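Local atomic coordinates of ABC-type transport system, sugar-family extracellular solute-binding protein (Peptoclostridium difficile 630, PDB entry 6HNI), a protein that binds tyrosine as a surface lipoprotein with adhesive properties and probably delivers it to an ABC transporter. Residues V32-L37 against T216-A221; V113-A118 against S169-D174; G120-K123 against K127-T130; G159-T164 against N196-G201. The protein carries 1 engineered substitution. All blocks are in the same frame, centred on the assembly; numbering follows the deposited sequence.

Contact 1: residues V32-L37 against T216-A221. With TYR (tyrosine), chain B; EDO (1,2-ethanediol), chain E.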
loop_
_atom_site.group_PDB
_atom_site.type_symbol
_atom_site.label_atom_id
_atom_site.label_comp_id
_atom_site.label_asym_id
_atom_site.label_seq_id
_atom_site.Cartn_x
_atom_site.Cartn_y
_atom_site.Cartn_z
ATOM N N VAL A 32 -4.709 4.525 8.416
ATOM C CA VAL A 32 -3.804 5.561 8.893
ATOM C C VAL A 32 -3.548 6.542 7.740
ATOM O O VAL A 32 -3.685 6.163 6.601
ATOM C CB VAL A 32 -2.476 4.925 9.428
ATOM C CG1 VAL A 32 -1.687 4.299 8.302
ATOM C CG2 VAL A 32 -1.643 5.943 10.231
ATOM N N GLU A 33 -3.111 7.755 8.032
ATOM C CA GLU A 33 -2.502 8.633 7.021
ATOM C C GLU A 33 -1.063 8.193 6.697
ATOM O O GLU A 33 -0.098 8.366 7.507
ATOM C CB GLU A 33 -2.486 10.072 7.503
ATOM C CG GLU A 33 -3.845 10.690 7.744
ATOM C CD GLU A 33 -3.758 12.039 8.436
ATOM O OE1 GLU A 33 -2.643 12.562 8.575
ATOM O OE2 GLU A 33 -4.807 12.585 8.831
ATOM N N HIS A 34 -0.891 7.575 5.551
ATOM C CA HIS A 34 0.414 7.491 4.869
ATOM C C HIS A 34 0.128 7.781 3.375
ATOM O O HIS A 34 -1.036 7.663 2.961
ATOM C CB HIS A 34 1.264 6.236 5.161
ATOM C CG HIS A 34 0.764 4.907 4.651
ATOM N ND1 HIS A 34 0.923 4.493 3.344
ATOM C CD2 HIS A 34 0.290 3.824 5.326
ATOM C CE1 HIS A 34 0.501 3.240 3.237
ATOM N NE2 HIS A 34 0.141 2.797 4.432
ATOM N N PRO A 35 1.127 8.213 2.594
ATOM C CA PRO A 35 0.775 8.830 1.308
ATOM C C PRO A 35 -0.068 8.004 0.380
ATOM O O PRO A 35 -1.025 8.531 -0.251
ATOM C CB PRO A 35 2.126 9.196 0.694
ATOM C CG PRO A 35 2.982 9.493 1.911
ATOM C CD PRO A 35 2.533 8.491 2.938
ATOM N N ALA A 36 0.194 6.747 0.269
ATOM C CA ALA A 36 -0.532 5.894 -0.648
ATOM C C ALA A 36 -1.969 5.809 -0.223
ATOM O O ALA A 36 -2.895 5.835 -1.073
ATOM C CB ALA A 36 0.090 4.478 -0.673
ATOM N N LEU A 37 -2.229 5.635 1.064
ATOM C CA LEU A 37 -3.626 5.483 1.498
ATOM C C LEU A 37 -4.390 6.770 1.283
ATOM O O LEU A 37 -5.555 6.721 0.813
ATOM C CB LEU A 37 -3.728 5.025 2.948
ATOM C CG LEU A 37 -2.915 3.762 3.322
ATOM C CD1 LEU A 37 -3.338 3.261 4.663
ATOM C CD2 LEU A 37 -3.002 2.642 2.293
ATOM N N THR A 216 4.953 -3.078 0.584
ATOM C CA THR A 216 3.768 -2.302 0.983
ATOM C C THR A 216 3.177 -2.782 2.314
ATOM O O THR A 216 2.197 -3.490 2.394
ATOM C CB THR A 216 2.700 -2.235 -0.156
ATOM O OG1 THR A 216 2.177 -3.496 -0.423
ATOM C CG2 THR A 216 3.320 -1.577 -1.377
ATOM N N ASP A 217 3.986 -2.495 3.367
ATOM C CA ASP A 217 3.728 -2.768 4.736
ATOM C C ASP A 217 3.334 -1.462 5.446
ATOM O O ASP A 217 4.037 -0.467 5.378
ATOM C CB ASP A 217 5.068 -3.272 5.361
ATOM C CG ASP A 217 4.910 -3.661 6.810
ATOM O OD1 ASP A 217 4.971 -2.799 7.720
ATOM O OD2 ASP A 217 4.725 -4.869 7.036
ATOM N N ASN A 218 2.115 -1.464 6.038
ATOM C CA ASN A 218 1.586 -0.278 6.635
ATOM C C ASN A 218 2.380 0.255 7.816
ATOM O O ASN A 218 2.533 1.426 7.970
ATOM C CB ASN A 218 0.115 -0.480 7.033
ATOM C CG ASN A 218 -0.806 -0.668 5.828
ATOM O OD1 ASN A 218 -1.082 0.308 5.089
ATOM N ND2 ASN A 218 -1.250 -1.882 5.620
ATOM N N LEU A 219 2.900 -0.688 8.614
ATOM C CA LEU A 219 3.706 -0.306 9.797
ATOM C C LEU A 219 5.007 0.391 9.379
ATOM O O LEU A 219 5.308 1.489 9.846
ATOM C CB LEU A 219 3.926 -1.539 10.650
ATOM C CG LEU A 219 4.609 -1.222 11.981
ATOM C CD1 LEU A 219 3.724 -0.385 12.873
ATOM C CD2 LEU A 219 4.989 -2.531 12.661
ATOM N N VAL A 220 5.730 -0.216 8.444
ATOM C CA VAL A 220 7.006 0.374 7.994
ATOM C C VAL A 220 6.793 1.660 7.184
ATOM O O VAL A 220 7.490 2.651 7.373
ATOM C CB VAL A 220 7.862 -0.659 7.267
ATOM C CG1 VAL A 220 9.166 -0.037 6.804
ATOM C CG2 VAL A 220 8.203 -1.813 8.220
ATOM N N ALA A 221 5.766 1.666 6.319
ATOM C CA ALA A 221 5.456 2.885 5.562
ATOM C C ALA A 221 5.131 4.057 6.477
ATOM O O ALA A 221 5.407 5.190 6.118
ATOM C CB ALA A 221 4.299 2.604 4.588
HETATM N N TYR B . -0.586 -2.962 0.447
HETATM C CA TYR B . -0.975 -2.536 1.803
HETATM C C TYR B . -2.114 -3.409 2.304
HETATM O O TYR B . -2.669 -3.095 3.350
HETATM C CB TYR B . -1.207 -1.015 1.909
HETATM C CG TYR B . 0.037 -0.223 1.679
HETATM C CD1 TYR B . 1.103 -0.299 2.623
HETATM C CD2 TYR B . 0.261 0.535 0.569
HETATM C CE1 TYR B . 2.283 0.357 2.385
HETATM C CE2 TYR B . 1.440 1.202 0.317
HETATM C CZ TYR B . 2.493 1.103 1.257
HETATM O OH TYR B . 3.686 1.757 1.019
HETATM O OXT TYR B . -2.391 -4.440 1.727
HETATM C C1 EDO E . -2.265 9.579 11.589
HETATM O O1 EDO E . -3.273 9.046 10.676
HETATM C C2 EDO E . -1.787 8.571 12.644
HETATM O O2 EDO E . -2.033 8.975 13.992
#
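His34 and Asn218 meet inside the closed ligand cleft. The ring donates from NE2 to Asn218 OD1 at 2.8 Å, and the bond is nearly straight at 170°. The acceptor lies close to the ring plane, while the ring and amide planes are turned 46° apart. The other end of the same amide serves the ligand: Asn218 ND2 donates to O of the bound tyrosine at 2.9 Å. One amide therefore links His34 to the ligand carboxylate, and these two bonds fix which end of the amide carries its oxygen.

The imidazole is clamped between two apolar groups. Ala221 CB sits over the centre of one face, 4.0 Å from the ring centroid, in a CH-pi contact. Leu37 CG lies above the opposite face, offset toward the rim. His34 CE1 approaches ligand CE1 obliquely at 3.5 Å. Its chi1 of 68° sets CG between the backbone N and the carbonyl carbon, and this swings the ring toward the segment 216-221.

Thr216 OG1 accepts from the ligand N at 2.9 Å. Further out, Asp217 caps the helix 218-221. Its OD1 accepts from Val220 N at 2.8 Å, while OD2 is hydrogen-bonded to Ser169 OG and Asn163 N. Glu166 holds the backbone N of Asn218.

Segment 32-37 belongs to the lobe of the five-stranded sheet, and 216-221 to the lobe of the four-stranded one. The arrangement is that of the interlobe ligand site of a type I periplasmic-binding-protein fold in its closed state.

Contact 2: residues V113-A118 against S169-D174. With TYR (tyrosine), chain B.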
loop_
_atom_site.group_PDB
_atom_site.type_symbol
_atom_site.label_atom_id
_atom_site.label_comp_id
_atom_site.label_asym_id
_atom_site.label_seq_id
_atom_site.Cartn_x
_atom_site.Cartn_y
_atom_site.Cartn_z
ATOM N N VAL A 113 -5.015 -3.117 -1.212
ATOM C CA VAL A 113 -4.951 -4.467 -0.658
ATOM C C VAL A 113 -4.085 -5.282 -1.572
ATOM O O VAL A 113 -4.360 -5.494 -2.729
ATOM C CB VAL A 113 -6.338 -5.102 -0.520
ATOM C CG1 VAL A 113 -6.280 -6.583 -0.162
ATOM C CG2 VAL A 113 -7.152 -4.325 0.467
ATOM N N SER A 114 -2.945 -5.810 -1.024
ATOM C CA SER A 114 -1.984 -6.460 -1.869
ATOM C C SER A 114 -2.464 -7.757 -2.456
ATOM O O SER A 114 -2.184 -8.057 -3.615
ATOM C CB SER A 114 -0.663 -6.751 -1.086
ATOM O OG SER A 114 -0.080 -5.592 -0.591
ATOM N N ASP A 115 -3.131 -8.554 -1.633
ATOM C CA ASP A 115 -3.519 -9.944 -1.957
ATOM C C ASP A 115 -4.866 -10.211 -1.312
ATOM O O ASP A 115 -5.005 -10.674 -0.200
ATOM C CB ASP A 115 -2.463 -10.952 -1.502
ATOM C CG ASP A 115 -2.626 -12.343 -2.177
ATOM O OD1 ASP A 115 -3.784 -12.838 -2.345
ATOM O OD2 ASP A 115 -1.568 -12.960 -2.464
ATOM N N PRO A 116 -5.962 -9.857 -2.062
ATOM C CA PRO A 116 -7.267 -10.048 -1.518
ATOM C C PRO A 116 -7.663 -11.466 -1.198
ATOM O O PRO A 116 -8.385 -11.705 -0.244
ATOM C CB PRO A 116 -8.180 -9.475 -2.639
ATOM C CG PRO A 116 -7.329 -8.497 -3.334
ATOM C CD PRO A 116 -5.953 -9.044 -3.287
ATOM N N VAL A 117 -7.174 -12.416 -1.974
ATOM C CA VAL A 117 -7.440 -13.832 -1.703
ATOM C C VAL A 117 -6.740 -14.302 -0.408
ATOM O O VAL A 117 -7.326 -14.902 0.462
ATOM C CB VAL A 117 -7.025 -14.709 -2.898
ATOM C CG1 VAL A 117 -7.129 -16.182 -2.547
ATOM C CG2 VAL A 117 -7.883 -14.387 -4.115
ATOM N N ALA A 118 -5.490 -13.927 -0.275
ATOM C CA ALA A 118 -4.757 -14.342 0.942
ATOM C C ALA A 118 -5.302 -13.707 2.211
ATOM O O ALA A 118 -5.199 -14.263 3.315
ATOM C CB ALA A 118 -3.244 -14.042 0.817
ATOM N N SER A 169 2.130 -8.204 3.836
ATOM C CA SER A 169 3.590 -8.196 3.925
ATOM C C SER A 169 4.182 -9.578 3.841
ATOM O O SER A 169 5.199 -9.760 3.146
ATOM C CB SER A 169 4.026 -7.460 5.175
ATOM O OG SER A 169 3.573 -6.132 5.102
ATOM N N LYS A 170 3.542 -10.548 4.477
ATOM C CA LYS A 170 4.027 -11.923 4.426
ATOM C C LYS A 170 4.113 -12.428 2.983
ATOM O O LYS A 170 5.083 -13.050 2.581
ATOM C CB LYS A 170 3.134 -12.848 5.265
ATOM C CG LYS A 170 3.493 -14.316 5.244
ATOM C CD LYS A 170 2.331 -15.230 5.639
ATOM C CE LYS A 170 2.731 -16.707 5.630
ATOM N NZ LYS A 170 3.121 -17.206 4.276
ATOM N N VAL A 171 3.066 -12.161 2.183
ATOM C CA VAL A 171 3.062 -12.582 0.809
ATOM C C VAL A 171 4.216 -11.933 0.033
ATOM O O VAL A 171 4.885 -12.603 -0.762
ATOM C CB VAL A 171 1.680 -12.249 0.140
ATOM C CG1 VAL A 171 1.743 -12.478 -1.343
ATOM C CG2 VAL A 171 0.576 -13.078 0.769
ATOM N N GLN A 172 4.482 -10.648 0.271
ATOM C CA GLN A 172 5.537 -9.961 -0.425
ATOM C C GLN A 172 6.949 -10.467 0.010
ATOM O O GLN A 172 7.824 -10.584 -0.850
ATOM C CB GLN A 172 5.427 -8.468 -0.171
ATOM C CG GLN A 172 4.181 -7.855 -0.886
ATOM C CD GLN A 172 3.978 -6.393 -0.549
ATOM O OE1 GLN A 172 4.711 -5.521 -0.998
ATOM N NE2 GLN A 172 2.964 -6.130 0.283
ATOM N N VAL A 173 7.122 -10.735 1.303
ATOM C CA VAL A 173 8.403 -11.320 1.779
ATOM C C VAL A 173 8.611 -12.669 1.103
ATOM O O VAL A 173 9.750 -12.980 0.691
ATOM C CB VAL A 173 8.407 -11.341 3.304
ATOM C CG1 VAL A 173 9.641 -12.136 3.819
ATOM C CG2 VAL A 173 8.438 -9.940 3.882
ATOM N N ASP A 174 7.583 -13.499 0.995
ATOM C CA ASP A 174 7.742 -14.807 0.308
ATOM C C ASP A 174 8.187 -14.604 -1.144
ATOM O O ASP A 174 9.036 -15.354 -1.651
ATOM C CB ASP A 174 6.453 -15.601 0.298
ATOM C CG ASP A 174 6.116 -16.176 1.610
ATOM O OD1 ASP A 174 6.974 -16.213 2.501
ATOM O OD2 ASP A 174 4.957 -16.611 1.768
HETATM N N TYR B . -0.586 -2.962 0.447
HETATM C CA TYR B . -0.975 -2.536 1.803
HETATM C C TYR B . -2.114 -3.409 2.304
HETATM O O TYR B . -2.669 -3.095 3.350
HETATM C CB TYR B . -1.207 -1.015 1.909
HETATM C CG TYR B . 0.037 -0.223 1.679
HETATM C CD1 TYR B . 1.103 -0.299 2.623
HETATM C CD2 TYR B . 0.261 0.535 0.569
HETATM C CE1 TYR B . 2.283 0.357 2.385
HETATM C CE2 TYR B . 1.440 1.202 0.317
HETATM C CZ TYR B . 2.493 1.103 1.257
HETATM O OH TYR B . 3.686 1.757 1.019
HETATM O OXT TYR B . -2.391 -4.440 1.727
#
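Ser114 OG, which faces Gln172 across the contact, accepts a hydrogen bond from N of the bound tyrosine at 2.9 Å. A second, weak bond joins it to Asp137 OD1. Gln172 NE2 also comes within 3.2 Å of Ser114 OG, but the angle is too poor for a hydrogen bond. That amide nitrogen is used elsewhere: it donates to Thr216 OG1 and to Asn168 O. Thr216 is itself a ligand contact, so Gln172 is a second-shell residue that steadies a first-shell one. The backbone of Ser114 also holds the ligand, its N donating to OXT at 3.1 Å.

Farther from the pocket the helix side is a valine. Val171 presents both methyls to the loop. Its CG1 packs against Asp115 OD2 at 3.5 Å, the two side chains crossing at about a right angle. Its CG2 touches Ala118 CB at 3.9 Å. Chi1 of -163° sets the Asp115 carboxylate toward the helix. There OD2 merely packs on Val171, while OD1 accepts from Ala118 N at 2.9 Å, the donor standing well above the carboxylate plane. This Asx motif holds the loop 115-118 in shape.

Between the segments themselves the touch is therefore van der Waals. The polar chemistry runs through the ligand and Thr216 instead. The ligand amino group bonds both Ser114 OG and Thr216 OG1, which is consistent with the ligand itself joining the loop after strand 108-113 to the lobe that carries helix 167-183.

Contact 3: residues G120-K123 against K127-T130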
loop_
_atom_site.group_PDB
_atom_site.type_symbol
_atom_site.label_atom_id
_atom_site.label_comp_id
_atom_site.label_asym_id
_atom_site.label_seq_id
_atom_site.Cartn_x
_atom_site.Cartn_y
_atom_site.Cartn_z
ATOM N N GLY A 120 -8.407 -13.332 2.693
ATOM C CA GLY A 120 -9.703 -13.962 2.972
ATOM C C GLY A 120 -10.923 -13.170 2.504
ATOM O O GLY A 120 -12.016 -13.481 2.921
ATOM N N LEU A 121 -10.698 -12.160 1.677
ATOM C CA LEU A 121 -11.808 -11.221 1.281
ATOM C C LEU A 121 -12.618 -11.693 0.106
ATOM O O LEU A 121 -13.789 -11.281 0.003
ATOM C CB LEU A 121 -11.176 -9.906 0.962
ATOM C CG LEU A 121 -10.432 -9.186 2.133
ATOM C CD1 LEU A 121 -9.618 -8.018 1.649
ATOM C CD2 LEU A 121 -11.392 -8.757 3.236
ATOM N N VAL A 122 -12.008 -12.383 -0.836
ATOM C CA VAL A 122 -12.643 -12.816 -2.082
ATOM C C VAL A 122 -12.225 -14.239 -2.331
ATOM O O VAL A 122 -11.102 -14.649 -1.898
ATOM C CB VAL A 122 -12.248 -11.911 -3.252
ATOM C CG1 VAL A 122 -12.596 -10.453 -2.961
ATOM C CG2 VAL A 122 -10.796 -12.010 -3.660
ATOM N N LYS A 123 -13.057 -14.998 -3.015
ATOM C CA LYS A 123 -12.697 -16.376 -3.376
ATOM C C LYS A 123 -11.705 -16.445 -4.523
ATOM O O LYS A 123 -10.733 -17.191 -4.436
ATOM C CB LYS A 123 -13.914 -17.183 -3.711
ATOM C CG LYS A 123 -14.808 -17.391 -2.496
ATOM C CD LYS A 123 -16.102 -18.108 -2.882
ATOM C CE LYS A 123 -17.095 -18.002 -1.743
ATOM N NZ LYS A 123 -18.255 -18.900 -1.960
ATOM N N LYS A 127 -13.955 -13.515 -9.781
ATOM C CA LYS A 127 -15.325 -13.690 -9.273
ATOM C C LYS A 127 -15.257 -13.765 -7.756
ATOM O O LYS A 127 -15.051 -14.844 -7.183
ATOM C CB LYS A 127 -15.978 -14.949 -9.834
ATOM C CG LYS A 127 -17.461 -15.031 -9.500
ATOM C CD LYS A 127 -18.116 -16.245 -10.162
ATOM C CE LYS A 127 -18.736 -15.916 -11.503
ATOM N NZ LYS A 127 -20.088 -15.313 -11.321
ATOM N N PRO A 128 -15.392 -12.617 -7.102
ATOM C CA PRO A 128 -15.203 -12.608 -5.657
ATOM C C PRO A 128 -16.061 -13.552 -4.890
ATOM O O PRO A 128 -15.596 -14.210 -3.949
ATOM C CB PRO A 128 -15.475 -11.182 -5.265
ATOM C CG PRO A 128 -15.038 -10.415 -6.431
ATOM C CD PRO A 128 -15.382 -11.250 -7.643
ATOM N N GLY A 129 -17.350 -13.638 -5.237
ATOM C CA GLY A 129 -18.202 -14.591 -4.575
ATOM C C GLY A 129 -18.532 -14.264 -3.126
ATOM O O GLY A 129 -18.987 -15.139 -2.386
ATOM N N THR A 130 -18.281 -13.005 -2.752
ATOM C CA THR A 130 -18.495 -12.448 -1.417
ATOM C C THR A 130 -19.072 -11.036 -1.626
ATOM O O THR A 130 -19.293 -10.609 -2.776
ATOM C CB THR A 130 -17.163 -12.338 -0.595
ATOM O OG1 THR A 130 -16.315 -11.377 -1.219
ATOM C CG2 THR A 130 -16.450 -13.689 -0.509
HETATM O O HOH W 1 -19.955 -17.329 -3.871
#
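The long connection from strand 108-113 to strand 132-136 doubles back on itself here, and Leu121 to Lys123 meet Pro128 to Thr130. Two hydrogen bonds join its limbs. Lys123 N donates to Pro128 O at 2.8 Å, nearly straight at 171° and directed at a carbonyl lone pair. Thr130 OG1 donates to Leu121 O, also at 2.8 Å and in the carbonyl plane. The hydroxyl reaches it because chi1 of 66° puts OG1 between the backbone N and the carbonyl carbon. Thr130 OG1 is also hydrogen-bonded to Val132 N.

Beside these bonds, Val122 and Pro128 lie side by side and point the same way, with Val122 CG1 3.8 Å from Pro128 CB. The extended chain of Lys123 runs past Gly129, its CE 3.5 Å from Gly129 O. A water links the lysine's ammonium to the glycine's carbonyl: it accepts from Lys123 NZ at 3.0 Å and donates to Gly129 O at 2.8 Å. Gly129 has a positive phi and offers no side chain to obstruct the lysine.

Lys127 forms a salt bridge with Asp280, while Leu121 and Thr130 pack on helix 93-102. The whole is a folded, non-helical crossover between two neighbouring parallel strands of the five-stranded sheet.

Contact 4: residues G159-T164 against N196-G201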
loop_
_atom_site.group_PDB
_atom_site.type_symbol
_atom_site.label_atom_id
_atom_site.label_comp_id
_atom_site.label_asym_id
_atom_site.label_seq_id
_atom_site.Cartn_x
_atom_site.Cartn_y
_atom_site.Cartn_z
ATOM N N GLY A 159 17.994 -6.653 2.758
ATOM C CA GLY A 159 17.230 -6.685 3.986
ATOM C C GLY A 159 15.746 -6.373 3.745
ATOM O O GLY A 159 15.419 -5.613 2.820
ATOM N N VAL A 160 14.932 -6.900 4.619
ATOM C CA VAL A 160 13.481 -6.546 4.616
ATOM C C VAL A 160 12.991 -6.532 6.058
ATOM O O VAL A 160 13.069 -7.539 6.775
ATOM C CB VAL A 160 12.689 -7.509 3.723
ATOM C CG1 VAL A 160 12.695 -8.943 4.156
ATOM C CG2 VAL A 160 11.252 -7.019 3.647
ATOM N N MET A 161 12.478 -5.383 6.485
ATOM C CA MET A 161 11.760 -5.241 7.746
ATOM C C MET A 161 10.267 -5.134 7.437
ATOM O O MET A 161 9.874 -4.398 6.513
ATOM C CB MET A 161 12.284 -4.025 8.541
ATOM C CG MET A 161 11.640 -3.859 9.883
ATOM S SD MET A 161 12.516 -2.727 10.983
ATOM C CE MET A 161 12.262 -1.207 10.103
ATOM N N TYR A 162 9.465 -5.844 8.213
ATOM C CA TYR A 162 8.006 -5.876 7.932
ATOM C C TYR A 162 7.266 -6.281 9.186
ATOM O O TYR A 162 7.845 -6.852 10.140
ATOM C CB TYR A 162 7.756 -6.853 6.831
ATOM C CG TYR A 162 8.012 -8.283 7.147
ATOM C CD1 TYR A 162 9.328 -8.781 7.217
ATOM C CD2 TYR A 162 6.978 -9.142 7.451
ATOM C CE1 TYR A 162 9.562 -10.102 7.522
ATOM C CE2 TYR A 162 7.212 -10.470 7.756
ATOM C CZ TYR A 162 8.516 -10.951 7.780
ATOM O OH TYR A 162 8.714 -12.274 8.065
ATOM N N ASN A 163 5.973 -6.051 9.197
ATOM C CA ASN A 163 5.034 -6.411 10.260
ATOM C C ASN A 163 4.594 -7.850 10.076
ATOM O O ASN A 163 3.878 -8.155 9.124
ATOM C CB ASN A 163 3.815 -5.460 10.186
ATOM C CG ASN A 163 2.854 -5.609 11.349
ATOM O OD1 ASN A 163 2.985 -6.529 12.174
ATOM N ND2 ASN A 163 1.843 -4.730 11.387
ATOM N N THR A 164 4.935 -8.734 11.014
ATOM C CA THR A 164 4.569 -10.130 10.894
ATOM C C THR A 164 3.064 -10.362 11.011
ATOM O O THR A 164 2.589 -11.428 10.668
ATOM C CB THR A 164 5.320 -10.993 11.919
ATOM O OG1 THR A 164 5.018 -10.528 13.229
ATOM C CG2 THR A 164 6.813 -10.902 11.690
ATOM N N ASN A 196 7.402 0.731 18.044
ATOM C CA ASN A 196 8.528 0.859 18.980
ATOM C C ASN A 196 9.709 -0.001 18.590
ATOM O O ASN A 196 10.809 0.293 19.050
ATOM C CB ASN A 196 8.060 0.555 20.394
ATOM C CG ASN A 196 7.326 1.721 21.030
ATOM O OD1 ASN A 196 7.479 2.879 20.622
ATOM N ND2 ASN A 196 6.546 1.420 22.078
ATOM N N GLU A 197 9.521 -1.047 17.802
ATOM C CA GLU A 197 10.595 -1.930 17.340
ATOM C C GLU A 197 11.330 -1.455 16.131
ATOM O O GLU A 197 12.297 -2.064 15.754
ATOM C CB GLU A 197 10.071 -3.338 17.063
ATOM C CG GLU A 197 9.554 -4.109 18.250
ATOM C CD GLU A 197 8.813 -5.366 17.851
ATOM O OE1 GLU A 197 9.312 -6.486 18.010
ATOM O OE2 GLU A 197 7.703 -5.261 17.380
ATOM N N VAL A 198 10.889 -0.381 15.474
ATOM C CA VAL A 198 11.507 0.058 14.236
ATOM C C VAL A 198 12.987 0.442 14.431
ATOM O O VAL A 198 13.835 0.036 13.619
ATOM C CB VAL A 198 10.697 1.214 13.604
ATOM C CG1 VAL A 198 11.443 1.902 12.470
ATOM C CG2 VAL A 198 9.356 0.662 13.103
ATOM N N ASN A 199 13.291 1.216 15.481
ATOM C CA ASN A 199 14.658 1.728 15.668
ATOM C C ASN A 199 15.654 0.586 15.730
ATOM O O ASN A 199 16.622 0.522 14.927
ATOM C CB ASN A 199 14.719 2.568 16.921
ATOM C CG ASN A 199 16.061 3.285 17.092
ATOM O OD1 ASN A 199 17.119 2.642 17.034
ATOM N ND2 ASN A 199 16.033 4.613 17.257
ATOM N N GLN A 200 15.405 -0.359 16.623
ATOM C CA GLN A 200 16.377 -1.453 16.793
ATOM C C GLN A 200 16.358 -2.396 15.568
ATOM O O GLN A 200 17.369 -2.994 15.210
ATOM C CB GLN A 200 16.048 -2.201 18.060
ATOM C CG GLN A 200 17.115 -3.187 18.472
ATOM C CD GLN A 200 16.985 -4.497 17.755
ATOM O OE1 GLN A 200 15.890 -4.858 17.289
ATOM N NE2 GLN A 200 18.110 -5.252 17.687
ATOM N N GLY A 201 15.204 -2.491 14.897
ATOM C CA GLY A 201 15.114 -3.328 13.733
ATOM C C GLY A 201 15.977 -2.865 12.586
ATOM O O GLY A 201 16.755 -3.645 12.044
#
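Where Met161 meets Val198 and Gly201, the contact is made by a thioether, a valine methyl and glycine backbone, without aromatic groups. The aromatic ring nearby, that of Tyr162, belongs to the next residue of the strand and packs on helix 167-183 instead; Val160 O lies in plane at its edge.

Met161 alone bridges from the strand to the helix. CG stands anti to the backbone N, chi1 -177°, which carries the chain straight out from the strand. This extended start brings SD to the backbone of Gly201, 3.8 Å from its C atom. The glycine brings the helix backbone itself up to the sulfur, with no CB in the way. The bend at chi3, 67°, turns CE to Val198, where it meets CG1 at 4.0 Å, and the two side chains cross at about a right angle. These contacts are van der Waals, and all three residues are buried.

Strand 157-163 lies between strands 186-192 and 211-214 in the parallel sheet of four. Helix 198-205 covers it on the Met161 side, with Val198 also touching Ile192 of strand 186-192. Val227 of helix 224-233 touches both Met161 and Val198, while helix 167-183 packs against Val160.

Contact 1 joins the two lobes, pairing the start of helix 35-50 with the loop and helix after strand 211-214. Contact 2 joins them again, about 15 Å away between centres, and both touch the bound tyrosine. Contact 3 lies within the five-stranded lobe and contact 4 within the four-stranded one, centres about 31 Å apart. Along the chain contact 1 encloses the other three, and contacts 2 and 4 interleave. Contact 3 follows 113-118 in the same connection and meets it through Pro116 and Leu121. Asp217 reaches Ser169 of contact 2 and the end of strand 157-163 in contact 4; Thr216 reaches Gln172. The ligand-site loop is thus tied to the strand and helix beside it.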